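Local structure of beta-phosphoglucomutase (Bacteroides vulgatus, 3DV9) at residues A[139-142]-A[143-147]; A[155-158]-A[159-162]; A[235-238]-A[239-243]. The protein probably interconverts beta-glucose 1-phosphate and glucose 6-phosphate, as a magnesium-dependent phosphomutase of the haloacid dehalogenase superfamily. All coordinates share one frame; numbering follows the deposited sequence. Where two conformers were deposited one is given.

Contact 1: residues A[139-142]-A[143-147]; sequences LDRL and NHNFP
N145 folds its side chain back over the last turn of helix 139-145 and donates from ND2 to the R141 carbonyl O at 2.8 Å. This bond is almost straight (174°), and the acceptor lies in the plane of the amide. CG of N145 stands anti to the carbonyl carbon (chi1 -73°), which turns the amide back toward R141. OD1 of the same amide accepts from R109, so both ends of the group are held.

Among the backbone bonds, N143 N reaches L139 O at 2.7 Å and H144 N reaches D140 O at 3.0 Å. The ladder then changes: N145 N bonds to L142 O at 3.3 Å and only weakly to R141 O. L142 O also takes F146 N at 2.8 Å and is thus gripped twice. A water donates to D140 O and accepts from N143 ND2, bridging a carbonyl to a side chain one turn on.

Apolar contact is confined to one flank, where CD2 of L142 meets CD2 of F146 at 3.9 Å. The F146 ring then packs on helix 113-122 and meets F35 edge-to-face. In one of its two conformers, R141 lays a guanidinium face beneath N145 ND2 while its NH1 bonds to A107 O.

All this is the C-terminal end of a helix, where a side-chain amide supplements the weak backbone bond to one carbonyl, that of R141, within the beta-alpha-beta crossover from strand 126-130 to strand 155-156 of the HAD fold.

Contact 2: residues A[155-158]-A[159-162]; sequences MVTA and FDVK
T157 holds its OG1 over the centre of the F159 ring, 3.9 Å above the plane. With chi1 at 74° the hydroxyl occupies the crowded position between backbone N and carbonyl carbon, where it can meet both F159 and D160. Its proton goes to D160 OD1 at 2.9 Å, so it is the oxygen, already committed as a donor, that rides above the ring; the same oxygen takes a weak bond from F159 N.

D160 OD1 has a second task, accepting weakly from T157 N at 3.1 Å. Backbone and side chain are thus tied reciprocally, because D160 N in turn donates to T157 O at 2.8 Å. That last bond closes a type I beta turn, with A158 and F159 at its corners, directly after strand 155-156, an outermost strand of the parallel HAD-type sheet.

The other carboxylate oxygen, D160 OD2, faces away from the hydroxyl and forms a salt bridge with K177 of helix 169-178, whose NZ also bonds to M155 O. Replacing D160 by an alanine would probably leave the T157 hydroxyl free to turn and strip K177 of its carboxylate mate.

Apart from the polar network, V156 and V161 cross at about a right angle, CG1 to CG1 at 4.0 Å. Both valines also rest on M173 of helix 169-178.

Contact 3: residues A[235-238]-A[239-243]; sequences KNWE and TLQSA
W237 and Q241, one helical turn apart, both carry CG anti to the backbone N (chi1 177° and -167°), and these torsions bring the indole and the extended amide chain together at an oblique crossing. Q241 lays CB over one face of the indole, 3.7 Å above its plane and toward the rim. Farther out, its OE1 takes a weak, bent bond from W237 NE1 at 3.3 Å; ring and amide planes lie 36° apart, so the two groups are not stacked. NE2 of the amide is used separately, by E123 OE1.

L240 meets the six-membered part of the indole, CD2 reaching W237 CZ3 at 4.0 Å. The W237 side chain also packs on V116, K119 and I120 of helix 113-122.

Three successive backbone bonds follow the helical pattern. L240 N meets N236 O at 2.9 Å, Q241 N meets W237 O at 2.7 Å and S242 N meets E238 O at 3.0 Å. The rung before them is replaced by a water: K235 O and T239 N stand 5.4 Å apart, and the water donates to the carbonyl at 2.8 Å and accepts from the amide.

E238 sends OE1 to K119 in a salt bridge, adding a charged tie to the helix that W237 covers. The indole N-H of the buried W237 has a polar partner in Q241 OE1, though a weak one, while the water keeps the interrupted rung hydrogen-bonded.

Taken from the N terminus, the three contacts come in series; none nests within or crosses another, and each closes only a local turn. Contact 1 finishes the helix after strand 126-130, and the chain then enters strand 155-156, behind which contact 2 turns it toward helix 169-178. These two touch: CD1 of L139 and of L142 both pack on the selenium of M155, a selenomethionine modelled in two conformers, tying the crossover helix to an outermost strand. Contact 3 stands apart, on helix 230-244 after the opposite outermost strand, 225-227. Its nearest atoms are about 14 Å from contact 1, yet helix 113-122 is packed against by both, through F146 and W237.

Contact 1: residues A[139-142]-A[143-147]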
ATOM      1  N   LEU A 139     -10.763   4.929 -10.433  1.00 24.87           N
ATOM      2  CA  LEU A 139     -10.296   6.301 -10.705  1.00 25.01           C
ATOM      3  C   LEU A 139     -11.443   7.324 -10.634  1.00 24.41           C
ATOM      4  O   LEU A 139     -11.210   8.471 -10.282  1.00 24.28           O
ATOM      5  CB  LEU A 139      -9.530   6.402 -12.037  1.00 25.22           C
ATOM      6  CG  LEU A 139      -9.068   7.807 -12.481  1.00 25.84           C
ATOM      7  CD1 LEU A 139      -8.206   8.523 -11.411  1.00 27.46           C
ATOM      8  CD2 LEU A 139      -8.369   7.764 -13.840  1.00 25.62           C
ATOM      9  N   ASP A 140     -12.664   6.907 -10.987  1.00 24.18           N
ATOM     10  CA  ASP A 140     -13.882   7.687 -10.677  1.00 23.12           C
ATOM     11  C   ASP A 140     -14.051   7.888  -9.154  1.00 22.39           C
ATOM     12  O   ASP A 140     -14.315   9.025  -8.685  1.00 21.40           O
ATOM     13  CB  ASP A 140     -15.125   7.010 -11.270  1.00 23.37           C
ATOM     14  CG  ASP A 140     -15.167   7.074 -12.788  1.00 24.63           C
ATOM     15  OD1 ASP A 140     -15.980   6.340 -13.390  1.00 25.58           O
ATOM     16  OD2 ASP A 140     -14.400   7.857 -13.386  1.00 26.46           O
ATOM     17  N   ARG A 141     -13.881   6.798  -8.390  1.00 20.98           N
ATOM     18  CA  ARG A 141     -13.915   6.886  -6.921  0.60 20.25           C
ATOM     19  C   ARG A 141     -12.741   7.711  -6.370  1.00 19.87           C
ATOM     20  O   ARG A 141     -12.916   8.533  -5.458  1.00 18.42           O
ATOM     21  CB  ARG A 141     -13.920   5.504  -6.270  0.60 19.61           C
ATOM     22  CG  ARG A 141     -14.222   5.553  -4.772  0.60 20.75           C
ATOM     23  CD  ARG A 141     -15.741   5.192  -4.451  0.60 21.48           C
ATOM     24  NE  ARG A 141     -16.245   5.820  -3.202  0.60 21.26           N
ATOM     25  CZ  ARG A 141     -15.677   5.532  -1.976  0.60 21.87           C
ATOM     26  NH1 ARG A 141     -16.219   6.171  -0.920  0.60 20.96           N
ATOM     27  NH2 ARG A 141     -14.565   4.614  -1.790  0.60 22.49           N
ATOM     28  N   LEU A 142     -11.559   7.500  -6.927  1.00 19.23           N
ATOM     29  CA  LEU A 142     -10.416   8.318  -6.561  1.00 20.46           C
ATOM     30  C   LEU A 142     -10.636   9.775  -6.919  1.00 21.56           C
ATOM     31  O   LEU A 142     -10.300  10.659  -6.124  1.00 21.91           O
ATOM     32  CB  LEU A 142      -9.150   7.789  -7.234  1.00 20.16           C
ATOM     33  CG  LEU A 142      -8.531   6.557  -6.590  1.00 19.59           C
ATOM     34  CD1 LEU A 142      -7.562   5.925  -7.562  1.00 19.40           C
ATOM     35  CD2 LEU A 142      -7.803   6.975  -5.292  1.00 20.44           C
ATOM     36  N   ASN A 143     -11.184  10.033  -8.113  1.00 21.65           N
ATOM     37  CA  ASN A 143     -11.452  11.406  -8.574  1.00 21.65           C
ATOM     38  C   ASN A 143     -12.422  12.136  -7.664  1.00 21.95           C
ATOM     39  O   ASN A 143     -12.252  13.323  -7.396  1.00 21.76           O
ATOM     40  CB  ASN A 143     -11.995  11.437 -10.010  1.00 22.65           C
ATOM     41  CG  ASN A 143     -12.222  12.872 -10.525  1.00 24.91           C
ATOM     42  OD1 ASN A 143     -11.301  13.706 -10.520  1.00 29.34           O
ATOM     43  ND2 ASN A 143     -13.443  13.159 -10.964  1.00 27.02           N
ATOM     44  N   HIS A 144     -13.468  11.442  -7.217  1.00 20.61           N
ATOM     45  CA  HIS A 144     -14.517  12.013  -6.381  0.60 21.26           C
ATOM     46  C   HIS A 144     -13.998  12.402  -4.975  1.00 20.64           C
ATOM     47  O   HIS A 144     -14.558  13.286  -4.298  1.00 20.73           O
ATOM     48  CB  HIS A 144     -15.591  10.924  -6.259  0.60 22.04           C
ATOM     49  CG  HIS A 144     -16.722  11.258  -5.344  0.60 23.25           C
ATOM     50  ND1 HIS A 144     -17.569  12.324  -5.559  0.60 24.82           N
ATOM     51  CD2 HIS A 144     -17.171  10.639  -4.229  0.60 23.25           C
ATOM     52  CE1 HIS A 144     -18.486  12.357  -4.607  0.60 26.45           C
ATOM     53  NE2 HIS A 144     -18.268  11.344  -3.786  0.60 25.34           N
ATOM     54  N   ASN A 145     -12.974  11.679  -4.516  1.00 19.54           N
ATOM     55  CA  ASN A 145     -12.467  11.833  -3.148  1.00 18.51           C
ATOM     56  C   ASN A 145     -11.190  12.646  -3.086  1.00 18.00           C
ATOM     57  O   ASN A 145     -10.909  13.282  -2.102  1.00 18.70           O
ATOM     58  CB  ASN A 145     -12.289  10.484  -2.466  1.00 19.12           C
ATOM     59  CG  ASN A 145     -13.585   9.883  -2.100  1.00 20.68           C
ATOM     60  OD1 ASN A 145     -14.083  10.104  -0.994  1.00 17.46           O
ATOM     61  ND2 ASN A 145     -14.181   9.145  -3.032  1.00 22.95           N
ATOM     62  N   PHE A 146     -10.414  12.609  -4.168  1.00 18.51           N
ATOM     63  CA  PHE A 146      -9.126  13.325  -4.243  1.00 18.95           C
ATOM     64  C   PHE A 146      -9.086  14.096  -5.579  1.00 19.56           C
ATOM     65  O   PHE A 146      -8.339  13.703  -6.508  1.00 18.47           O
ATOM     66  CB  PHE A 146      -7.961  12.292  -4.106  1.00 18.90           C
ATOM     67  CG  PHE A 146      -8.089  11.414  -2.879  1.00 16.77           C
ATOM     68  CD1 PHE A 146      -7.853  11.934  -1.609  1.00 18.60           C
ATOM     69  CD2 PHE A 146      -8.495  10.072  -2.994  1.00 15.59           C
ATOM     70  CE1 PHE A 146      -7.993  11.110  -0.442  1.00 19.24           C
ATOM     71  CE2 PHE A 146      -8.652   9.248  -1.868  1.00 16.02           C
ATOM     72  CZ  PHE A 146      -8.411   9.760  -0.576  1.00 17.77           C
ATOM     73  N   PRO A 147      -9.899  15.152  -5.693  1.00 20.05           N
ATOM     74  CA  PRO A 147     -10.155  15.726  -7.024  1.00 19.63           C
ATOM     75  C   PRO A 147      -8.882  16.294  -7.689  1.00 20.56           C
ATOM     76  O   PRO A 147      -8.149  17.111  -7.092  1.00 21.49           O
ATOM     77  CB  PRO A 147     -11.215  16.831  -6.761  1.00 21.19           C
ATOM     78  CG  PRO A 147     -11.787  16.537  -5.432  1.00 19.91           C
ATOM     79  CD  PRO A 147     -10.656  15.873  -4.646  1.00 19.80           C
TER
HETATM   80  O   HOH W   1     -15.523  10.677 -10.634  1.00 48.03           O

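Contact 2: residues A[155-158]-A[159-162]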
HETATM    1  N   MSE A 155      -0.932   5.301 -12.272  1.00 15.73           N
HETATM    2  CA  MSE A 155      -1.538   4.408 -11.299  0.60 16.33           C
HETATM    3  C   MSE A 155      -1.150   2.978 -11.597  1.00 15.84           C
HETATM    4  O   MSE A 155      -0.934   2.603 -12.745  1.00 16.51           O
HETATM    5  CB  MSE A 155      -3.052   4.521 -11.332  0.60 15.93           C
HETATM    6  CG  MSE A 155      -3.606   5.658 -10.513  0.60 16.64           C
HETATM    7 SE   MSE A 155      -5.473   5.828 -10.933  0.60 18.61          SE
HETATM    8  CE  MSE A 155      -6.018   3.957 -10.744  0.60 18.91           C
ATOM      9  N   VAL A 156      -1.064   2.175 -10.547  1.00 15.04           N
ATOM     10  CA  VAL A 156      -0.714   0.774 -10.700  1.00 15.65           C
ATOM     11  C   VAL A 156      -1.752  -0.003  -9.898  1.00 14.84           C
ATOM     12  O   VAL A 156      -1.934   0.237  -8.699  1.00 15.70           O
ATOM     13  CB  VAL A 156       0.737   0.464 -10.219  1.00 15.16           C
ATOM     14  CG1 VAL A 156       1.028  -1.034 -10.265  1.00 15.69           C
ATOM     15  CG2 VAL A 156       1.795   1.226 -11.054  1.00 13.38           C
ATOM     16  N   THR A 157      -2.449  -0.900 -10.589  1.00 15.42           N
ATOM     17  CA  THR A 157      -3.488  -1.704  -9.966  1.00 14.70           C
ATOM     18  C   THR A 157      -3.256  -3.188 -10.248  1.00 16.21           C
ATOM     19  O   THR A 157      -2.367  -3.558 -11.042  1.00 15.58           O
ATOM     20  CB  THR A 157      -4.901  -1.295 -10.471  1.00 15.01           C
ATOM     21  OG1 THR A 157      -5.085  -1.767 -11.814  1.00 13.93           O
ATOM     22  CG2 THR A 157      -5.110   0.223 -10.424  1.00 13.79           C
ATOM     23  N   ALA A 158      -4.101  -4.024  -9.641  1.00 15.99           N
ATOM     24  CA  ALA A 158      -4.002  -5.463  -9.798  1.00 16.83           C
ATOM     25  C   ALA A 158      -3.867  -5.869 -11.267  1.00 17.06           C
ATOM     26  O   ALA A 158      -3.156  -6.824 -11.569  1.00 17.84           O
ATOM     27  CB  ALA A 158      -5.185  -6.160  -9.126  1.00 16.44           C
ATOM     28  N   PHE A 159      -4.504  -5.138 -12.183  1.00 17.71           N
ATOM     29  CA  PHE A 159      -4.448  -5.528 -13.600  1.00 17.87           C
ATOM     30  C   PHE A 159      -3.274  -4.931 -14.394  1.00 18.02           C
ATOM     31  O   PHE A 159      -3.110  -5.226 -15.581  1.00 17.97           O
ATOM     32  CB  PHE A 159      -5.817  -5.380 -14.317  1.00 18.56           C
ATOM     33  CG  PHE A 159      -6.110  -4.003 -14.895  1.00 18.96           C
ATOM     34  CD1 PHE A 159      -7.391  -3.458 -14.769  1.00 20.22           C
ATOM     35  CD2 PHE A 159      -5.145  -3.280 -15.609  1.00 19.15           C
ATOM     36  CE1 PHE A 159      -7.697  -2.204 -15.313  1.00 20.25           C
ATOM     37  CE2 PHE A 159      -5.434  -2.026 -16.150  1.00 19.05           C
ATOM     38  CZ  PHE A 159      -6.713  -1.485 -16.002  1.00 20.06           C
ATOM     39  N   ASP A 160      -2.460  -4.109 -13.736  1.00 17.71           N
ATOM     40  CA  ASP A 160      -1.282  -3.526 -14.366  1.00 17.36           C
ATOM     41  C   ASP A 160      -0.104  -4.499 -14.310  1.00 17.17           C
ATOM     42  O   ASP A 160       0.831  -4.389 -15.108  1.00 16.84           O
ATOM     43  CB  ASP A 160      -0.867  -2.243 -13.643  1.00 17.57           C
ATOM     44  CG  ASP A 160      -1.744  -1.054 -13.979  1.00 17.81           C
ATOM     45  OD1 ASP A 160      -2.939  -1.041 -13.604  1.00 19.40           O
ATOM     46  OD2 ASP A 160      -1.212  -0.112 -14.591  1.00 16.93           O
ATOM     47  N   VAL A 161      -0.144  -5.432 -13.356  1.00 16.55           N
ATOM     48  CA  VAL A 161       1.025  -6.266 -13.024  1.00 17.14           C
ATOM     49  C   VAL A 161       0.695  -7.746 -12.763  1.00 18.19           C
ATOM     50  O   VAL A 161      -0.404  -8.083 -12.326  1.00 18.28           O
ATOM     51  CB  VAL A 161       1.856  -5.701 -11.809  1.00 16.92           C
ATOM     52  CG1 VAL A 161       2.423  -4.295 -12.128  1.00 15.09           C
ATOM     53  CG2 VAL A 161       1.049  -5.728 -10.509  1.00 16.75           C
ATOM     54  N   LYS A 162       1.665  -8.616 -13.037  1.00 19.30           N
ATOM     55  CA  LYS A 162       1.483 -10.065 -12.869  1.00 19.92           C
ATOM     56  C   LYS A 162       1.586 -10.446 -11.391  1.00 20.54           C
ATOM     57  O   LYS A 162       0.702 -11.128 -10.859  1.00 21.00           O
ATOM     58  CB  LYS A 162       2.496 -10.844 -13.716  1.00 20.03           C
ATOM     59  CG  LYS A 162       2.750 -10.216 -15.075  1.00 20.00           C
ATOM     60  CD  LYS A 162       3.080 -11.230 -16.147  1.00 20.16           C
ATOM     61  CE  LYS A 162       2.913 -10.610 -17.527  1.00 19.85           C
ATOM     62  NZ  LYS A 162       3.182 -11.592 -18.608  1.00 19.85           N
TER

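Contact 3: residues A[235-238]-A[239-243]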
ATOM      1  N   LYS A 235       0.807  15.731   9.368  1.00 19.15           N
ATOM      2  CA  LYS A 235       1.354  16.794  10.220  1.00 20.78           C
ATOM      3  C   LYS A 235       2.873  16.946  10.044  1.00 20.14           C
ATOM      4  O   LYS A 235       3.441  18.050  10.167  1.00 21.00           O
ATOM      5  CB  LYS A 235       1.068  16.467  11.674  1.00 21.20           C
ATOM      6  CG  LYS A 235       1.557  17.486  12.660  1.00 26.70           C
ATOM      7  CD  LYS A 235       1.009  17.188  14.052  1.00 32.21           C
ATOM      8  CE  LYS A 235       1.390  15.797  14.549  1.00 36.60           C
ATOM      9  NZ  LYS A 235       0.712  15.444  15.847  1.00 41.57           N
ATOM     10  N   ASN A 236       3.510  15.821   9.786  1.00 19.81           N
ATOM     11  CA  ASN A 236       4.949  15.746   9.636  1.00 20.29           C
ATOM     12  C   ASN A 236       5.472  15.975   8.216  1.00 20.55           C
ATOM     13  O   ASN A 236       6.688  15.999   7.995  1.00 20.33           O
ATOM     14  CB  ASN A 236       5.411  14.398  10.157  1.00 20.66           C
ATOM     15  CG  ASN A 236       5.501  14.380  11.656  1.00 22.30           C
ATOM     16  OD1 ASN A 236       6.483  14.849  12.232  1.00 21.74           O
ATOM     17  ND2 ASN A 236       4.463  13.864  12.308  1.00 21.08           N
ATOM     18  N   TRP A 237       4.562  16.176   7.269  1.00 20.04           N
ATOM     19  CA  TRP A 237       4.976  16.261   5.856  1.00 20.29           C
ATOM     20  C   TRP A 237       6.024  17.393   5.613  1.00 20.70           C
ATOM     21  O   TRP A 237       7.079  17.195   4.983  1.00 20.41           O
ATOM     22  CB  TRP A 237       3.750  16.444   4.925  1.00 21.75           C
ATOM     23  CG  TRP A 237       4.290  16.600   3.560  1.00 20.77           C
ATOM     24  CD1 TRP A 237       4.359  17.731   2.836  1.00 24.06           C
ATOM     25  CD2 TRP A 237       4.966  15.573   2.801  1.00 21.64           C
ATOM     26  NE1 TRP A 237       5.009  17.479   1.633  1.00 22.75           N
ATOM     27  CE2 TRP A 237       5.395  16.162   1.595  1.00 23.27           C
ATOM     28  CE3 TRP A 237       5.245  14.214   3.037  1.00 22.18           C
ATOM     29  CZ2 TRP A 237       6.099  15.433   0.605  1.00 22.14           C
ATOM     30  CZ3 TRP A 237       5.940  13.485   2.056  1.00 23.27           C
ATOM     31  CH2 TRP A 237       6.355  14.099   0.858  1.00 23.28           C
ATOM     32  N   GLU A 238       5.714  18.589   6.070  1.00 20.74           N
ATOM     33  CA  GLU A 238       6.612  19.755   5.865  1.00 23.41           C
ATOM     34  C   GLU A 238       8.037  19.487   6.361  1.00 23.69           C
ATOM     35  O   GLU A 238       9.010  19.712   5.622  1.00 23.06           O
ATOM     36  CB  GLU A 238       6.015  21.011   6.499  1.00 25.11           C
ATOM     37  CG  GLU A 238       4.614  21.339   5.910  1.00 29.61           C
ATOM     38  CD  GLU A 238       3.414  20.879   6.779  1.00 36.33           C
ATOM     39  OE1 GLU A 238       3.154  19.634   6.961  1.00 29.57           O
ATOM     40  OE2 GLU A 238       2.718  21.829   7.285  1.00 40.47           O
ATOM     41  N   THR A 239       8.134  18.951   7.578  1.00 22.24           N
ATOM     42  CA  THR A 239       9.441  18.624   8.209  1.00 23.08           C
ATOM     43  C   THR A 239      10.129  17.514   7.440  1.00 22.00           C
ATOM     44  O   THR A 239      11.355  17.519   7.261  1.00 21.54           O
ATOM     45  CB  THR A 239       9.225  18.216   9.676  1.00 22.37           C
ATOM     46  OG1 THR A 239       8.626  19.321  10.352  1.00 27.72           O
ATOM     47  CG2 THR A 239      10.577  17.828  10.395  1.00 25.48           C
ATOM     48  N   LEU A 240       9.344  16.552   6.971  1.00 20.58           N
ATOM     49  CA  LEU A 240       9.940  15.431   6.266  1.00 20.31           C
ATOM     50  C   LEU A 240      10.459  15.898   4.910  1.00 19.53           C
ATOM     51  O   LEU A 240      11.613  15.589   4.542  1.00 20.46           O
ATOM     52  CB  LEU A 240       8.887  14.314   6.113  1.00 20.25           C
ATOM     53  CG  LEU A 240       9.364  13.129   5.282  1.00 22.41           C
ATOM     54  CD1 LEU A 240      10.569  12.433   5.912  1.00 21.91           C
ATOM     55  CD2 LEU A 240       8.204  12.157   5.068  1.00 23.27           C
ATOM     56  N   GLN A 241       9.622  16.613   4.144  1.00 18.82           N
ATOM     57  CA  GLN A 241      10.076  17.118   2.833  1.00 18.80           C
ATOM     58  C   GLN A 241      11.349  17.980   2.974  1.00 18.28           C
ATOM     59  O   GLN A 241      12.292  17.859   2.167  1.00 17.18           O
ATOM     60  CB  GLN A 241       8.964  17.891   2.114  1.00 18.96           C
ATOM     61  CG  GLN A 241       9.281  18.146   0.637  1.00 20.45           C
ATOM     62  CD  GLN A 241       8.294  19.105  -0.011  1.00 20.39           C
ATOM     63  OE1 GLN A 241       7.373  19.598   0.648  1.00 21.71           O
ATOM     64  NE2 GLN A 241       8.490  19.403  -1.306  1.00 19.05           N
ATOM     65  N   SER A 242      11.382  18.821   4.009  1.00 17.16           N
ATOM     66  CA  SER A 242      12.573  19.625   4.319  0.60 17.39           C
ATOM     67  C   SER A 242      13.818  18.759   4.591  1.00 17.42           C
ATOM     68  O   SER A 242      14.909  19.058   4.075  1.00 17.04           O
ATOM     69  CB  SER A 242      12.303  20.570   5.495  0.60 17.12           C
ATOM     70  OG  SER A 242      13.436  21.390   5.758  0.60 17.68           O
ATOM     71  N   ALA A 243      13.649  17.693   5.389  1.00 16.92           N
ATOM     72  CA  ALA A 243      14.734  16.753   5.742  1.00 17.58           C
ATOM     73  C   ALA A 243      15.298  16.070   4.509  1.00 16.90           C
ATOM     74  O   ALA A 243      16.478  15.765   4.435  1.00 16.06           O
ATOM     75  CB  ALA A 243      14.222  15.675   6.727  1.00 17.14           C
TER
HETATM   76  O   HOH W   2       5.922  19.143   9.571  1.00 22.00           O